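Local coordinates for PROTEIN (hypothetical protein EF0366) (Enterococcus faecalis, PDB 1VPY) that is of unknown function but belongs to the DUF72 family and folds as a TIM alpha/beta barrel, at residues 146-151 with 200-205; 155-160 with 174-179; 164-169 with 194-199; 236-241 with 268-273. All coordinates share one frame; numbering follows the deposited sequence.

Interaction 1: 146-151 with 200-205; sequences PIAIEL and LVLFRF
Glu-150 and Arg-204 reach toward each other from strands 147-150 and 201-205 and form a salt bridge. NH1 of Arg-204 gives a nearly straight hydrogen bond (169°) to OE1 of Glu-150, with 2.6 Å between NH1 and OE1. The acceptor lies in the guanidinium plane, and NH1 meets OE1 on its syn side, 22° out of the carboxylate plane. The glutamate chain is extended, with CG anti to the backbone N (chi1 -166°), which carries the carboxylate well clear of its strand; the arginine bends at chi3 and crosses it at about a right angle. Both groups have further partners: OE2 of Glu-150 is held by Arg-152 and His-206, while NH2 of Arg-204 pairs with Glu-46. Toward the N-terminal ends of the strands the contact turns apolar, with Ala-148 CB 3.9 Å from Leu-202 CD2 and Pro-146 CB 4.3 Å from Leu-200 CD1. Strand 175-180 lies between these two strands in the sheet, so the side chains meet across the interior. The salt bridge lies near the C-terminal ends of the strands of a TIM barrel, the end where enzymes of this fold carry their active sites.

Interaction 2: 155-160 with 174-179; sequences SWYQPN and FSLVIV
The phenol of Tyr-157 and the isobutyl group of Leu-176 come at each other from opposite directions, the hydroxyl leading. It makes the closest approach: Tyr-157 OH lies 4.0 Å from Leu-176 CD2 and only slightly farther from CD1, so it sits against both branches of the fork. Behind it, CE1 of the tyrosine is 4.5 Å from Leu-176 CD2, and this methyl approaches the ring obliquely. The leucine gets there with CG anti to its backbone N (chi1 180°).

Past the leucine, Tyr-157 OH points to the carbonyl of Val-177, but the gap is bridged by two waters lying on opposite sides of the line from OH to O. The first water is 2.9 Å from Tyr-157 OH, and the second 2.7 Å from the same oxygen; each donates to Val-177 O. The buried hydroxyl and carbonyl are thus linked twice by solvent.

Met-165 of helix 162-171 touches both Tyr-157 and Leu-176, and Pro-190 also packs on the tyrosine. The loop between strand 147-150 and helix 162-171 is thereby joined to strand 175-180, whose Val-177 side chain lies beside Glu-150, Leu-202 and Arg-204 of the two adjacent strands.

Interaction 3: 164-169 with 194-199; sequences QMLQFM and YVTNPN
Leu-166 lays one methyl squarely on the ring of Tyr-194, packing helix 162-171 of the TIM barrel against the loop that leads into strand 201-205. This is a CH-pi contact: CD1 of Leu-166 stands 3.6 Å from the centroid of the Tyr-194 ring and only 2° off its normal. The other branch, CD2, is 3.6 Å from Tyr-194 CD1 and also meets the methyl of Thr-196. One turn on, Met-169 (a selenomethionine) offers its CB to the same methyl, with 3.8 Å between Met-169 CB and Thr-196 CG2, before its chain bends at chi2 and leads away.

Thr-196 is positioned by its other branch, as OG1 is hydrogen-bonded to the carbonyl of Phe-174 and to the amide of Leu-176, leaving CG2 for the helix. Farther out, Asn-197 ND2 is bound to the carbonyl of Gln-173, and the same side chain closes an Asx turn: Asn-197 OD1 accepts from the backbone N of Asn-199 at 2.9 Å, the donor standing 40° out of the carbonyl plane.

Interaction 4: 236-241 with 268-273; sequences DLSEAV and LQMQKV
Met-270, a selenomethionine, directs its CB toward helix 236-241 and passes Ser-238 with its CG and selenium. CG is the first atom to touch, 3.4 Å from Ser-238 OG. Next comes the selenium, with SE of Met-270 at 4.1 Å from the same Ser-238 OG. The chain bends at both chi2 and chi3 (37°), and this second bend carries the terminal methyl on to Val-241, where Met-270 CE lies 4.3 Å from Val-241 CG1.

The two helices belong to the outer layer of the TIM barrel, one preceding strand 250-255 and the other following it. Their short axes run 10.2 Å apart at closest approach and cross at -58°, with Ser-238 and Met-270 as the nearest pair of CA atoms. Toward the barrel wall Met-270 also packs on Phe-205 and Leu-16, which come from the strands flanking 250-255, and Val-241 rests on Phe-203, Phe-205 and Ile-14.

The serine hydroxyl, although it faces Met-270 and Val-273 across the contact, is hydrogen-bonded to the carbonyl of Ile-234, one turn earlier in its own helix. Val-273, one turn beyond Met-270, puts CG1 3.7 Å from Ser-238 OG and 3.8 Å from Ser-238 CB.

Of the segments described, strand 147-150 comes first along the chain, and interaction 1 joins it to strand 201-205 across the barrel interior, closing a long loop. Interactions 2 and 3 both lie within that loop and cross each other. Interaction 2 ties the loop before helix 162-171 to strand 175-180; interaction 3 ties that helix to the loop before strand 201-205. Phe-174 N, probably hydrogen-bonded to Met-169 O, links the two. Probable hydrogen bonds from Ser-175 OG to Leu-200 O and from Val-177 N to Ile-149 O connect interactions 2 and 1. Interaction 4 follows in series, joining helices 231-245 and 260-273; it meets interaction 1 through Phe-203 and Phe-205, but does not touch interactions 2 and 3.

Interaction 1: 146-151 with 200-205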
loop_
_atom_site.group_PDB
_atom_site.type_symbol
_atom_site.label_atom_id
_atom_site.label_comp_id
_atom_site.label_asym_id
_atom_site.label_seq_id
_atom_site.Cartn_x
_atom_site.Cartn_y
_atom_site.Cartn_z
ATOM N N PRO A 146 -2.348 8.210 -8.655
ATOM C CA PRO A 146 -2.862 6.924 -8.172
ATOM C C PRO A 146 -2.720 6.784 -6.654
ATOM O O PRO A 146 -1.605 6.766 -6.135
ATOM C CB PRO A 146 -1.979 5.904 -8.896
ATOM C CG PRO A 146 -0.701 6.637 -9.172
ATOM C CD PRO A 146 -1.092 8.056 -9.418
ATOM N N ILE A 147 -3.849 6.693 -5.956
ATOM C CA ILE A 147 -3.849 6.609 -4.497
ATOM C C ILE A 147 -4.397 5.270 -4.008
ATOM O O ILE A 147 -5.532 4.901 -4.314
ATOM C CB ILE A 147 -4.659 7.758 -3.851
ATOM C CG1 ILE A 147 -4.117 9.126 -4.280
ATOM C CG2 ILE A 147 -4.667 7.628 -2.336
ATOM C CD1 ILE A 147 -2.637 9.343 -4.003
ATOM N N ALA A 148 -3.573 4.542 -3.259
ATOM C CA ALA A 148 -4.018 3.336 -2.599
ATOM C C ALA A 148 -4.330 3.692 -1.154
ATOM O O ALA A 148 -3.458 4.166 -0.416
ATOM C CB ALA A 148 -2.955 2.262 -2.680
ATOM N N ILE A 149 -5.583 3.488 -0.761
ATOM C CA ILE A 149 -6.047 3.799 0.593
ATOM C C ILE A 149 -6.075 2.503 1.400
ATOM O O ILE A 149 -6.599 1.487 0.935
ATOM C CB ILE A 149 -7.483 4.424 0.560
ATOM C CG1 ILE A 149 -7.508 5.774 -0.183
ATOM C CG2 ILE A 149 -8.103 4.492 1.950
ATOM C CD1 ILE A 149 -6.903 6.952 0.563
ATOM N N GLU A 150 -5.494 2.538 2.596
ATOM C CA GLU A 150 -5.606 1.425 3.544
ATOM C C GLU A 150 -6.243 1.851 4.865
ATOM O O GLU A 150 -5.904 2.903 5.397
ATOM C CB GLU A 150 -4.246 0.797 3.819
ATOM C CG GLU A 150 -4.369 -0.532 4.519
ATOM C CD GLU A 150 -3.044 -1.102 4.947
ATOM O OE1 GLU A 150 -2.087 -1.091 4.137
ATOM O OE2 GLU A 150 -2.971 -1.578 6.099
ATOM N N LEU A 151 -7.142 1.012 5.387
ATOM C CA LEU A 151 -7.848 1.265 6.655
ATOM C C LEU A 151 -7.586 0.154 7.689
ATOM O O LEU A 151 -7.369 -1.002 7.312
ATOM C CB LEU A 151 -9.358 1.384 6.406
ATOM C CG LEU A 151 -9.866 2.135 5.166
ATOM C CD1 LEU A 151 -11.249 1.663 4.779
ATOM C CD2 LEU A 151 -9.849 3.638 5.362
ATOM N N LEU A 200 -5.702 -0.604 -10.911
ATOM C CA LEU A 200 -4.704 -1.109 -9.980
ATOM C C LEU A 200 -5.321 -1.545 -8.654
ATOM O O LEU A 200 -6.074 -0.800 -8.023
ATOM C CB LEU A 200 -3.583 -0.084 -9.744
ATOM C CG LEU A 200 -3.796 1.183 -8.914
ATOM C CD1 LEU A 200 -2.450 1.660 -8.413
ATOM C CD2 LEU A 200 -4.504 2.289 -9.704
ATOM N N VAL A 201 -5.001 -2.774 -8.266
ATOM C CA VAL A 201 -5.362 -3.313 -6.968
ATOM C C VAL A 201 -4.085 -3.533 -6.183
ATOM O O VAL A 201 -3.094 -4.045 -6.721
ATOM C CB VAL A 201 -6.129 -4.645 -7.111
ATOM C CG1 VAL A 201 -6.202 -5.398 -5.788
ATOM C CG2 VAL A 201 -7.514 -4.379 -7.618
ATOM N N LEU A 202 -4.102 -3.133 -4.916
ATOM C CA LEU A 202 -2.984 -3.395 -4.028
ATOM C C LEU A 202 -3.412 -4.284 -2.868
ATOM O O LEU A 202 -4.385 -3.984 -2.154
ATOM C CB LEU A 202 -2.356 -2.088 -3.519
ATOM C CG LEU A 202 -1.121 -2.191 -2.610
ATOM C CD1 LEU A 202 0.078 -2.796 -3.339
ATOM C CD2 LEU A 202 -0.768 -0.845 -2.032
ATOM N N PHE A 203 -2.669 -5.380 -2.712
ATOM C CA PHE A 203 -2.751 -6.272 -1.559
ATOM C C PHE A 203 -1.628 -5.930 -0.612
ATOM O O PHE A 203 -0.525 -5.607 -1.055
ATOM C CB PHE A 203 -2.520 -7.717 -1.998
ATOM C CG PHE A 203 -3.715 -8.372 -2.619
ATOM C CD1 PHE A 203 -4.664 -9.009 -1.818
ATOM C CD2 PHE A 203 -3.882 -8.374 -3.999
ATOM C CE1 PHE A 203 -5.767 -9.625 -2.382
ATOM C CE2 PHE A 203 -4.979 -8.988 -4.574
ATOM C CZ PHE A 203 -5.924 -9.620 -3.766
ATOM N N ARG A 204 -1.886 -6.027 0.687
ATOM C CA ARG A 204 -0.816 -5.964 1.677
ATOM C C ARG A 204 -1.042 -7.037 2.729
ATOM O O ARG A 204 -2.097 -7.079 3.384
ATOM C CB ARG A 204 -0.733 -4.584 2.335
ATOM C CG ARG A 204 -0.254 -3.466 1.406
ATOM C CD ARG A 204 -0.118 -2.155 2.162
ATOM N NE ARG A 204 1.187 -2.018 2.795
ATOM C CZ ARG A 204 1.400 -1.497 4.000
ATOM N NH1 ARG A 204 0.392 -1.069 4.754
ATOM N NH2 ARG A 204 2.634 -1.421 4.459
ATOM N N PHE A 205 -0.050 -7.912 2.875
ATOM C CA PHE A 205 -0.129 -8.992 3.832
ATOM C C PHE A 205 0.745 -8.650 5.020
ATOM O O PHE A 205 1.968 -8.519 4.895
ATOM C CB PHE A 205 0.299 -10.316 3.202
ATOM C CG PHE A 205 -0.410 -10.645 1.912
ATOM C CD1 PHE A 205 -1.778 -10.428 1.767
ATOM C CD2 PHE A 205 0.295 -11.195 0.845
ATOM C CE1 PHE A 205 -2.431 -10.734 0.571
ATOM C CE2 PHE A 205 -0.345 -11.512 -0.347
ATOM C CZ PHE A 205 -1.709 -11.279 -0.489
#

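Interaction 2: 155-160 with 174-179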
loop_
_atom_site.group_PDB
_atom_site.type_symbol
_atom_site.label_atom_id
_atom_site.label_comp_id
_atom_site.label_asym_id
_atom_site.label_seq_id
_atom_site.Cartn_x
_atom_site.Cartn_y
_atom_site.Cartn_z
ATOM N N SER A 155 -15.418 -0.541 11.039
ATOM C CA SER A 155 -16.708 0.148 10.868
ATOM C C SER A 155 -16.944 0.523 9.406
ATOM O O SER A 155 -18.085 0.532 8.943
ATOM C CB SER A 155 -16.837 1.376 11.783
ATOM O OG SER A 155 -16.023 2.453 11.344
ATOM N N TRP A 156 -15.856 0.822 8.695
ATOM C CA TRP A 156 -15.863 0.988 7.237
ATOM C C TRP A 156 -16.403 -0.252 6.521
ATOM O O TRP A 156 -16.916 -0.153 5.406
ATOM C CB TRP A 156 -14.446 1.237 6.716
ATOM C CG TRP A 156 -13.787 2.497 7.195
ATOM C CD1 TRP A 156 -12.772 2.596 8.105
ATOM C CD2 TRP A 156 -14.072 3.836 6.768
ATOM N NE1 TRP A 156 -12.416 3.911 8.279
ATOM C CE2 TRP A 156 -13.200 4.694 7.474
ATOM C CE3 TRP A 156 -14.985 4.397 5.865
ATOM C CZ2 TRP A 156 -13.209 6.082 7.298
ATOM C CZ3 TRP A 156 -14.996 5.777 5.697
ATOM C CH2 TRP A 156 -14.112 6.602 6.410
ATOM N N TYR A 157 -16.266 -1.411 7.164
ATOM C CA TYR A 157 -16.607 -2.696 6.561
ATOM C C TYR A 157 -17.916 -3.301 7.063
ATOM O O TYR A 157 -18.353 -4.335 6.547
ATOM C CB TYR A 157 -15.465 -3.688 6.776
ATOM C CG TYR A 157 -14.203 -3.332 6.026
ATOM C CD1 TYR A 157 -13.994 -3.781 4.720
ATOM C CD2 TYR A 157 -13.214 -2.550 6.621
ATOM C CE1 TYR A 157 -12.829 -3.461 4.025
ATOM C CE2 TYR A 157 -12.046 -2.222 5.935
ATOM C CZ TYR A 157 -11.858 -2.684 4.638
ATOM O OH TYR A 157 -10.703 -2.362 3.964
ATOM N N GLN A 158 -18.533 -2.659 8.061
ATOM C CA GLN A 158 -19.791 -3.126 8.645
ATOM C C GLN A 158 -20.865 -3.290 7.569
ATOM O O GLN A 158 -20.994 -2.433 6.692
ATOM C CB GLN A 158 -20.276 -2.174 9.748
ATOM C CG GLN A 158 -19.682 -2.456 11.125
ATOM N N PRO A 159 -21.632 -4.400 7.631
ATOM C CA PRO A 159 -22.693 -4.730 6.677
ATOM C C PRO A 159 -23.436 -3.510 6.110
ATOM O O PRO A 159 -23.565 -3.383 4.888
ATOM C CB PRO A 159 -23.648 -5.585 7.515
ATOM C CG PRO A 159 -22.759 -6.279 8.500
ATOM C CD PRO A 159 -21.508 -5.442 8.672
ATOM N N ASN A 160 -23.898 -2.629 7.001
ATOM C CA ASN A 160 -24.686 -1.441 6.645
ATOM C C ASN A 160 -23.971 -0.448 5.743
ATOM O O ASN A 160 -24.478 -0.093 4.679
ATOM C CB ASN A 160 -25.124 -0.702 7.910
ATOM C CG ASN A 160 -25.711 -1.625 8.951
ATOM O OD1 ASN A 160 -26.820 -2.138 8.789
ATOM N ND2 ASN A 160 -24.969 -1.844 10.033
ATOM N N PHE A 174 -10.144 5.640 -5.863
ATOM C CA PHE A 174 -9.248 5.156 -4.821
ATOM C C PHE A 174 -9.097 3.655 -4.978
ATOM O O PHE A 174 -10.084 2.946 -5.209
ATOM C CB PHE A 174 -9.780 5.483 -3.424
ATOM C CG PHE A 174 -9.553 6.910 -2.994
ATOM C CD1 PHE A 174 -8.377 7.582 -3.322
ATOM C CD2 PHE A 174 -10.505 7.571 -2.223
ATOM C CE1 PHE A 174 -8.165 8.905 -2.910
ATOM C CE2 PHE A 174 -10.307 8.888 -1.807
ATOM C CZ PHE A 174 -9.139 9.556 -2.152
ATOM N N SER A 175 -7.860 3.174 -4.886
ATOM C CA SER A 175 -7.600 1.743 -4.890
ATOM C C SER A 175 -7.628 1.237 -3.441
ATOM O O SER A 175 -6.651 1.398 -2.703
ATOM C CB SER A 175 -6.263 1.442 -5.564
ATOM O OG SER A 175 -6.013 0.050 -5.557
ATOM N N LEU A 176 -8.751 0.656 -3.019
ATOM C CA LEU A 176 -8.885 0.244 -1.616
ATOM C C LEU A 176 -8.026 -0.981 -1.347
ATOM O O LEU A 176 -8.211 -2.034 -1.963
ATOM C CB LEU A 176 -10.337 -0.022 -1.232
ATOM C CG LEU A 176 -10.575 -0.464 0.218
ATOM C CD1 LEU A 176 -10.332 0.675 1.216
ATOM C CD2 LEU A 176 -11.986 -1.016 0.386
ATOM N N VAL A 177 -7.086 -0.827 -0.423
ATOM C CA VAL A 177 -6.093 -1.859 -0.164
ATOM C C VAL A 177 -6.715 -3.109 0.457
ATOM O O VAL A 177 -7.368 -3.039 1.509
ATOM C CB VAL A 177 -4.930 -1.316 0.690
ATOM C CG1 VAL A 177 -4.060 -2.448 1.203
ATOM C CG2 VAL A 177 -4.087 -0.309 -0.132
ATOM N N ILE A 178 -6.543 -4.246 -0.217
ATOM C CA ILE A 178 -7.021 -5.513 0.320
ATOM C C ILE A 178 -6.003 -6.028 1.329
ATOM O O ILE A 178 -4.826 -6.208 0.987
ATOM C CB ILE A 178 -7.269 -6.564 -0.776
ATOM C CG1 ILE A 178 -8.172 -5.979 -1.871
ATOM C CG2 ILE A 178 -7.894 -7.814 -0.151
ATOM C CD1 ILE A 178 -8.194 -6.755 -3.135
ATOM N N VAL A 179 -6.451 -6.243 2.569
ATOM C CA VAL A 179 -5.523 -6.557 3.657
ATOM C C VAL A 179 -5.702 -7.918 4.331
ATOM O O VAL A 179 -6.809 -8.312 4.693
ATOM C CB VAL A 179 -5.505 -5.464 4.749
ATOM C CG1 VAL A 179 -4.943 -4.177 4.190
ATOM C CG2 VAL A 179 -6.907 -5.258 5.366
HETATM O O HOH W 1 -8.002 -1.314 3.431
HETATM O O HOH W 2 -9.822 -3.830 1.881
#

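Interaction 3: 164-169 with 194-199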
loop_
_atom_site.group_PDB
_atom_site.type_symbol
_atom_site.label_atom_id
_atom_site.label_comp_id
_atom_site.label_asym_id
_atom_site.label_seq_id
_atom_site.Cartn_x
_atom_site.Cartn_y
_atom_site.Cartn_z
ATOM N N GLN A 164 -21.710 1.654 0.187
ATOM C CA GLN A 164 -21.457 3.070 -0.127
ATOM C C GLN A 164 -19.978 3.347 0.016
ATOM O O GLN A 164 -19.414 4.157 -0.719
ATOM C CB GLN A 164 -22.215 4.025 0.802
ATOM C CG GLN A 164 -23.719 3.872 0.808
ATOM C CD GLN A 164 -24.189 2.934 1.897
ATOM O OE1 GLN A 164 -23.801 1.761 1.940
ATOM N NE2 GLN A 164 -25.027 3.446 2.791
HETATM N N MSE A 165 -19.367 2.672 0.984
HETATM C CA MSE A 165 -17.947 2.770 1.243
HETATM C C MSE A 165 -17.176 2.404 -0.030
HETATM O O MSE A 165 -16.365 3.199 -0.515
HETATM C CB MSE A 165 -17.580 1.857 2.418
HETATM C CG MSE A 165 -16.189 2.064 2.992
HETATM SE SE MSE A 165 -14.756 1.219 1.915
HETATM C CE MSE A 165 -15.083 -0.703 2.339
ATOM N N LEU A 166 -17.451 1.217 -0.575
ATOM C CA LEU A 166 -16.818 0.766 -1.813
ATOM C C LEU A 166 -17.145 1.702 -2.968
ATOM O O LEU A 166 -16.278 1.998 -3.793
ATOM C CB LEU A 166 -17.248 -0.661 -2.164
ATOM C CG LEU A 166 -16.802 -1.837 -1.288
ATOM C CD1 LEU A 166 -17.529 -3.107 -1.714
ATOM C CD2 LEU A 166 -15.296 -2.041 -1.339
ATOM N N GLN A 167 -18.394 2.169 -3.012
ATOM C CA GLN A 167 -18.850 3.123 -4.026
ATOM C C GLN A 167 -18.108 4.458 -3.930
ATOM O O GLN A 167 -17.730 5.041 -4.949
ATOM C CB GLN A 167 -20.369 3.335 -3.929
ATOM C CG GLN A 167 -21.008 4.052 -5.126
ATOM C CD GLN A 167 -20.801 3.330 -6.462
ATOM O OE1 GLN A 167 -20.550 2.119 -6.509
ATOM N NE2 GLN A 167 -20.908 4.080 -7.558
ATOM N N PHE A 168 -17.899 4.926 -2.703
ATOM C CA PHE A 168 -17.124 6.135 -2.448
ATOM C C PHE A 168 -15.683 5.984 -2.933
ATOM O O PHE A 168 -15.106 6.929 -3.470
ATOM C CB PHE A 168 -17.157 6.494 -0.958
ATOM C CG PHE A 168 -16.278 7.658 -0.591
ATOM C CD1 PHE A 168 -16.749 8.965 -0.705
ATOM C CD2 PHE A 168 -14.981 7.449 -0.130
ATOM C CE1 PHE A 168 -15.941 10.047 -0.366
ATOM C CE2 PHE A 168 -14.165 8.522 0.209
ATOM C CZ PHE A 168 -14.647 9.826 0.092
HETATM N N MSE A 169 -15.105 4.799 -2.740
HETATM C CA MSE A 169 -13.751 4.522 -3.212
HETATM C C MSE A 169 -13.709 4.467 -4.734
HETATM O O MSE A 169 -12.812 5.034 -5.350
HETATM C CB MSE A 169 -13.217 3.220 -2.613
HETATM C CG MSE A 169 -13.155 3.196 -1.085
HETATM SE SE MSE A 169 -11.785 4.368 -0.294
HETATM C CE MSE A 169 -12.266 4.213 1.622
ATOM N N TYR A 194 -11.912 -7.040 -3.335
ATOM C CA TYR A 194 -12.862 -6.303 -4.166
ATOM C C TYR A 194 -12.092 -5.220 -4.897
ATOM O O TYR A 194 -11.265 -4.534 -4.283
ATOM C CB TYR A 194 -13.949 -5.657 -3.291
ATOM C CG TYR A 194 -15.030 -4.939 -4.080
ATOM C CD1 TYR A 194 -14.842 -3.630 -4.540
ATOM C CD2 TYR A 194 -16.240 -5.572 -4.373
ATOM C CE1 TYR A 194 -15.831 -2.976 -5.272
ATOM C CE2 TYR A 194 -17.232 -4.924 -5.100
ATOM C CZ TYR A 194 -17.020 -3.631 -5.547
ATOM O OH TYR A 194 -18.003 -2.997 -6.265
ATOM N N VAL A 195 -12.358 -5.055 -6.193
ATOM C CA VAL A 195 -11.679 -4.032 -6.999
ATOM C C VAL A 195 -12.451 -2.718 -7.000
ATOM O O VAL A 195 -13.554 -2.654 -7.522
ATOM C CB VAL A 195 -11.484 -4.483 -8.454
ATOM C CG1 VAL A 195 -10.735 -3.435 -9.231
ATOM C CG2 VAL A 195 -10.739 -5.802 -8.508
ATOM N N THR A 196 -11.867 -1.675 -6.415
ATOM C CA THR A 196 -12.490 -0.345 -6.395
ATOM C C THR A 196 -11.961 0.513 -7.535
ATOM O O THR A 196 -12.628 1.434 -7.991
ATOM C CB THR A 196 -12.204 0.388 -5.093
ATOM O OG1 THR A 196 -10.789 0.465 -4.916
ATOM C CG2 THR A 196 -12.819 -0.342 -3.914
ATOM N N ASN A 197 -10.741 0.214 -7.969
ATOM C CA ASN A 197 -10.152 0.861 -9.121
ATOM C C ASN A 197 -9.591 -0.200 -10.056
ATOM O O ASN A 197 -8.529 -0.759 -9.790
ATOM C CB ASN A 197 -9.065 1.843 -8.692
ATOM C CG ASN A 197 -8.454 2.603 -9.868
ATOM O OD1 ASN A 197 -8.608 2.220 -11.037
ATOM N ND2 ASN A 197 -7.751 3.688 -9.560
ATOM N N PRO A 198 -10.308 -0.488 -11.157
ATOM C CA PRO A 198 -9.892 -1.517 -12.112
ATOM C C PRO A 198 -8.519 -1.295 -12.747
ATOM O O PRO A 198 -8.056 -2.156 -13.496
ATOM C CB PRO A 198 -10.994 -1.476 -13.182
ATOM C CG PRO A 198 -11.658 -0.171 -13.014
ATOM C CD PRO A 198 -11.580 0.138 -11.554
ATOM N N ASN A 199 -7.875 -0.167 -12.452
ATOM C CA ASN A 199 -6.566 0.146 -13.032
ATOM C C ASN A 199 -5.416 -0.337 -12.182
ATOM O O ASN A 199 -4.287 -0.450 -12.669
ATOM C CB ASN A 199 -6.405 1.645 -13.280
ATOM C CG ASN A 199 -7.171 2.116 -14.490
ATOM O OD1 ASN A 199 -6.935 1.667 -15.616
ATOM N ND2 ASN A 199 -8.096 3.036 -14.267
#

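Interaction 4: 236-241 with 268-273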
loop_
_atom_site.group_PDB
_atom_site.type_symbol
_atom_site.label_atom_id
_atom_site.label_comp_id
_atom_site.label_asym_id
_atom_site.label_seq_id
_atom_site.Cartn_x
_atom_site.Cartn_y
_atom_site.Cartn_z
ATOM N N ASP A 236 -4.023 -20.005 -0.168
ATOM C CA ASP A 236 -5.280 -19.267 -0.041
ATOM C C ASP A 236 -5.119 -17.879 -0.636
ATOM O O ASP A 236 -5.919 -17.466 -1.479
ATOM C CB ASP A 236 -5.714 -19.153 1.423
ATOM C CG ASP A 236 -6.102 -20.497 2.042
ATOM O OD1 ASP A 236 -6.736 -21.334 1.365
ATOM O OD2 ASP A 236 -5.775 -20.711 3.230
ATOM N N LEU A 237 -4.065 -17.179 -0.219
ATOM C CA LEU A 237 -3.810 -15.801 -0.653
ATOM C C LEU A 237 -3.510 -15.698 -2.142
ATOM O O LEU A 237 -3.788 -14.670 -2.762
ATOM C CB LEU A 237 -2.662 -15.180 0.143
ATOM C CG LEU A 237 -2.806 -15.066 1.656
ATOM C CD1 LEU A 237 -1.453 -14.820 2.299
ATOM C CD2 LEU A 237 -3.797 -13.989 2.050
ATOM N N SER A 238 -2.936 -16.749 -2.715
ATOM C CA SER A 238 -2.685 -16.780 -4.148
ATOM C C SER A 238 -3.986 -16.877 -4.955
ATOM O O SER A 238 -4.124 -16.206 -5.985
ATOM C CB SER A 238 -1.747 -17.928 -4.496
ATOM O OG SER A 238 -0.475 -17.703 -3.913
ATOM N N GLU A 239 -4.929 -17.707 -4.487
ATOM C CA GLU A 239 -6.255 -17.824 -5.112
ATOM C C GLU A 239 -6.900 -16.451 -5.237
ATOM O O GLU A 239 -7.434 -16.109 -6.291
ATOM C CB GLU A 239 -7.194 -18.730 -4.301
ATOM C CG GLU A 239 -7.178 -20.214 -4.646
ATOM C CD GLU A 239 -8.367 -20.956 -4.029
ATOM O OE1 GLU A 239 -9.473 -20.890 -4.615
ATOM O OE2 GLU A 239 -8.203 -21.608 -2.965
ATOM N N ALA A 240 -6.841 -15.676 -4.154
ATOM C CA ALA A 240 -7.464 -14.356 -4.088
ATOM C C ALA A 240 -6.756 -13.347 -4.986
ATOM O O ALA A 240 -7.407 -12.533 -5.655
ATOM C CB ALA A 240 -7.515 -13.862 -2.654
ATOM N N VAL A 241 -5.426 -13.412 -5.010
ATOM C CA VAL A 241 -4.613 -12.565 -5.892
ATOM C C VAL A 241 -4.964 -12.809 -7.367
ATOM O O VAL A 241 -5.170 -11.853 -8.129
ATOM C CB VAL A 241 -3.086 -12.738 -5.607
ATOM C CG1 VAL A 241 -2.225 -12.375 -6.819
ATOM C CG2 VAL A 241 -2.682 -11.907 -4.407
ATOM N N LEU A 268 8.702 -15.215 -2.556
ATOM C CA LEU A 268 9.322 -16.179 -3.469
ATOM C C LEU A 268 8.485 -17.451 -3.597
ATOM O O LEU A 268 8.517 -18.103 -4.638
ATOM C CB LEU A 268 10.758 -16.499 -3.039
ATOM C CG LEU A 268 11.933 -15.637 -3.551
ATOM C CD1 LEU A 268 11.650 -14.106 -3.722
ATOM C CD2 LEU A 268 13.172 -15.865 -2.671
ATOM N N GLN A 269 7.726 -17.785 -2.551
ATOM C CA GLN A 269 6.783 -18.910 -2.602
ATOM C C GLN A 269 5.623 -18.622 -3.546
ATOM O O GLN A 269 5.351 -19.413 -4.450
ATOM C CB GLN A 269 6.251 -19.268 -1.208
ATOM C CG GLN A 269 7.175 -20.168 -0.393
ATOM C CD GLN A 269 6.802 -20.215 1.083
ATOM O OE1 GLN A 269 7.571 -19.771 1.948
ATOM N NE2 GLN A 269 5.615 -20.749 1.377
HETATM N N MSE A 270 4.955 -17.486 -3.329
HETATM C CA MSE A 270 3.845 -17.044 -4.165
HETATM C C MSE A 270 4.212 -17.020 -5.640
HETATM O O MSE A 270 3.512 -17.586 -6.480
HETATM C CB MSE A 270 3.392 -15.659 -3.737
HETATM C CG MSE A 270 2.049 -15.633 -3.021
HETATM SE SE MSE A 270 1.037 -13.974 -3.377
HETATM C CE MSE A 270 1.547 -13.746 -5.225
ATOM N N GLN A 271 5.323 -16.355 -5.933
ATOM C CA GLN A 271 5.906 -16.288 -7.259
ATOM C C GLN A 271 6.020 -17.659 -7.938
ATOM O O GLN A 271 5.828 -17.762 -9.153
ATOM C CB GLN A 271 7.287 -15.659 -7.139
ATOM C CG GLN A 271 7.882 -15.129 -8.427
ATOM C CD GLN A 271 8.906 -14.051 -8.150
ATOM O OE1 GLN A 271 10.098 -14.226 -8.410
ATOM N NE2 GLN A 271 8.445 -12.926 -7.591
ATOM N N LYS A 272 6.350 -18.696 -7.164
ATOM C CA LYS A 272 6.383 -20.068 -7.683
ATOM C C LYS A 272 4.961 -20.594 -7.897
ATOM O O LYS A 272 4.671 -21.188 -8.939
ATOM C CB LYS A 272 7.191 -21.001 -6.773
ATOM N N VAL A 273 4.078 -20.336 -6.927
ATOM C CA VAL A 273 2.675 -20.780 -6.970
ATOM C C VAL A 273 1.902 -20.186 -8.160
ATOM O O VAL A 273 1.063 -20.866 -8.757
ATOM C CB VAL A 273 1.943 -20.514 -5.617
ATOM C CG1 VAL A 273 0.453 -20.799 -5.714
ATOM C CG2 VAL A 273 2.549 -21.357 -4.512
#